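Side-chain contact in glycoside transferase (Listeria monocytogenes, PDB 6R2M), which is an extracellular glycoside hydrolase linked to exopolysaccharide, probably cleaving its glycosidic bonds: residues 106-111 / 168-173. Sequence-based numbering, arbitrary orientation.
Sequences ITEALY and MQQINY
Gln170 lies over one face of the Tyr111 ring, and its CG makes the closest approach, 3.3 Å from Tyr111 CE2. The amide follows at a greater distance: Gln170 CD stands 3.9 Å above the ring plane, displaced toward the rim, and Gln170 NE2 is 3.9 Å from Tyr111 CZ. Since ring and amide planes diverge by 36°, this is an inclined van der Waals cover rather than a parallel stack. Chi1 (173°) puts Gln170 CG opposite the backbone N and over the ring, and the bend at chi2 (71°) carries the amide across the same face. A water donates to Gln170 OE1 at 2.7 Å and to Glu108 OE2 at 2.9 Å, joining an amide oxygen and a carboxylate oxygen that, if the acid is ionised, are both acceptors. Across the two segments, the nearest atom to Glu108 OE2 is Gln170 CB, at 4.1 Å. Glu108 is gripped at both oxygens: its OE1 accepts from Gln166 NE2, one turn earlier on helix 165-170. Tyr111 OH is hydrogen-bonded to Asp127 OD1 of helix 120-136, which ties down the far end of the ring. Beyond Gln170 the chain leaves the helix through a Schellman motif, with Tyr173 N bonded to Met168 O (3.3 Å), Asn172 N to Gln169 O, and Asn172 at positive phi. The contact thus packs the Schellman-capped end of a short helix against the side of helix 100-116 in this helix-rich chain.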
loop_
_atom_site.group_PDB
_atom_site.type_symbol
_atom_site.label_atom_id
_atom_site.label_comp_id
_atom_site.label_asym_id
_atom_site.label_seq_id
_atom_site.Cartn_x
_atom_site.Cartn_y
_atom_site.Cartn_z
ATOM N N ILE A 106 3.225 -1.469 -7.656
ATOM C CA ILE A 106 3.279 -1.069 -9.058
ATOM C C ILE A 106 3.196 -2.292 -9.963
ATOM O O ILE A 106 2.466 -2.290 -10.961
ATOM C CB ILE A 106 4.553 -0.242 -9.314
ATOM C CG1 ILE A 106 4.346 1.175 -8.751
ATOM C CG2 ILE A 106 4.882 -0.161 -10.806
ATOM C CD1 ILE A 106 5.632 1.986 -8.545
ATOM N N THR A 107 3.961 -3.347 -9.644
ATOM C CA THR A 107 3.937 -4.527 -10.498
ATOM C C THR A 107 2.584 -5.212 -10.439
ATOM O O THR A 107 2.088 -5.675 -11.467
ATOM C CB THR A 107 5.048 -5.512 -10.130
ATOM O OG1 THR A 107 4.944 -5.899 -8.749
ATOM C CG2 THR A 107 6.401 -4.878 -10.385
ATOM N N GLU A 108 1.940 -5.235 -9.261
ATOM C CA GLU A 108 0.583 -5.766 -9.187
ATOM C C GLU A 108 -0.363 -4.979 -10.083
ATOM O O GLU A 108 -1.175 -5.562 -10.800
ATOM C CB GLU A 108 0.079 -5.750 -7.745
ATOM C CG GLU A 108 0.527 -6.964 -6.957
ATOM C CD GLU A 108 -0.054 -8.249 -7.527
ATOM O OE1 GLU A 108 -1.288 -8.419 -7.472
ATOM O OE2 GLU A 108 0.718 -9.077 -8.041
ATOM N N ALA A 109 -0.247 -3.653 -10.080
ATOM C CA ALA A 109 -1.111 -2.836 -10.916
ATOM C C ALA A 109 -0.867 -3.120 -12.392
ATOM O O ALA A 109 -1.813 -3.215 -13.181
ATOM C CB ALA A 109 -0.889 -1.362 -10.585
ATOM N N LEU A 110 0.400 -3.304 -12.774
ATOM C CA LEU A 110 0.729 -3.615 -14.158
ATOM C C LEU A 110 0.169 -4.962 -14.586
ATOM O O LEU A 110 -0.322 -5.100 -15.715
ATOM C CB LEU A 110 2.242 -3.588 -14.346
ATOM C CG LEU A 110 2.867 -2.184 -14.399
ATOM C CD1 LEU A 110 4.355 -2.331 -14.238
ATOM C CD2 LEU A 110 2.548 -1.458 -15.698
ATOM N N TYR A 111 0.266 -5.975 -13.719
ATOM C CA TYR A 111 -0.302 -7.277 -14.062
ATOM C C TYR A 111 -1.805 -7.167 -14.268
ATOM O O TYR A 111 -2.354 -7.713 -15.234
ATOM C CB TYR A 111 0.009 -8.298 -12.968
ATOM C CG TYR A 111 1.419 -8.837 -12.973
ATOM C CD1 TYR A 111 1.968 -9.418 -14.107
ATOM C CD2 TYR A 111 2.190 -8.777 -11.830
ATOM C CE1 TYR A 111 3.251 -9.920 -14.091
ATOM C CE2 TYR A 111 3.476 -9.268 -11.804
ATOM C CZ TYR A 111 3.992 -9.841 -12.937
ATOM O OH TYR A 111 5.275 -10.341 -12.906
ATOM N N MET A 168 4.226 -11.305 -3.921
ATOM C CA MET A 168 5.322 -12.240 -3.689
ATOM C C MET A 168 5.021 -13.612 -4.272
ATOM O O MET A 168 5.936 -14.293 -4.751
ATOM C CB MET A 168 5.621 -12.344 -2.193
ATOM C CG MET A 168 6.103 -11.048 -1.612
ATOM S SD MET A 168 6.326 -11.154 0.167
ATOM C CE MET A 168 7.573 -12.445 0.260
ATOM N N GLN A 169 3.753 -14.031 -4.251
ATOM C CA GLN A 169 3.406 -15.304 -4.874
ATOM C C GLN A 169 3.495 -15.218 -6.393
ATOM O O GLN A 169 3.834 -16.213 -7.049
ATOM C CB GLN A 169 2.009 -15.738 -4.423
ATOM C CG GLN A 169 1.913 -15.986 -2.926
ATOM C CD GLN A 169 0.488 -16.160 -2.436
ATOM O OE1 GLN A 169 -0.464 -15.703 -3.066
ATOM N NE2 GLN A 169 0.340 -16.812 -1.289
ATOM N N GLN A 170 3.226 -14.042 -6.962
ATOM C CA GLN A 170 3.299 -13.867 -8.411
ATOM C C GLN A 170 4.701 -14.138 -8.953
ATOM O O GLN A 170 4.849 -14.593 -10.095
ATOM C CB GLN A 170 2.853 -12.454 -8.783
ATOM C CG GLN A 170 3.042 -12.129 -10.245
ATOM C CD GLN A 170 2.071 -12.884 -11.132
ATOM O OE1 GLN A 170 0.899 -13.036 -10.790
ATOM N NE2 GLN A 170 2.560 -13.369 -12.278
ATOM N N ILE A 171 5.737 -13.869 -8.162
ATOM C CA ILE A 171 7.115 -14.055 -8.597
ATOM C C ILE A 171 7.783 -15.220 -7.869
ATOM O O ILE A 171 8.996 -15.391 -7.961
ATOM C CB ILE A 171 7.917 -12.744 -8.454
ATOM C CG1 ILE A 171 9.150 -12.730 -9.373
ATOM C CG2 ILE A 171 8.266 -12.450 -7.010
ATOM C CD1 ILE A 171 8.810 -12.673 -10.839
ATOM N N ASN A 172 7.004 -16.037 -7.159
ATOM C CA ASN A 172 7.478 -17.305 -6.590
ATOM C C ASN A 172 8.680 -17.136 -5.661
ATOM O O ASN A 172 9.699 -17.815 -5.805
ATOM C CB ASN A 172 7.810 -18.298 -7.703
ATOM C CG ASN A 172 6.611 -18.618 -8.557
ATOM O OD1 ASN A 172 6.559 -18.263 -9.743
ATOM N ND2 ASN A 172 5.634 -19.286 -7.962
ATOM N N TYR A 173 8.560 -16.241 -4.685
ATOM C CA TYR A 173 9.529 -16.259 -3.599
ATOM C C TYR A 173 9.569 -17.647 -2.971
ATOM O O TYR A 173 8.552 -18.343 -2.897
ATOM C CB TYR A 173 9.169 -15.236 -2.522
ATOM C CG TYR A 173 9.588 -13.804 -2.783
ATOM C CD1 TYR A 173 8.814 -12.980 -3.593
ATOM C CD2 TYR A 173 10.712 -13.257 -2.176
ATOM C CE1 TYR A 173 9.147 -11.673 -3.815
ATOM C CE2 TYR A 173 11.068 -11.931 -2.405
ATOM C CZ TYR A 173 10.268 -11.147 -3.228
ATOM O OH TYR A 173 10.568 -9.830 -3.483
HETATM O O HOH W 1 -0.506 -10.972 -9.827
#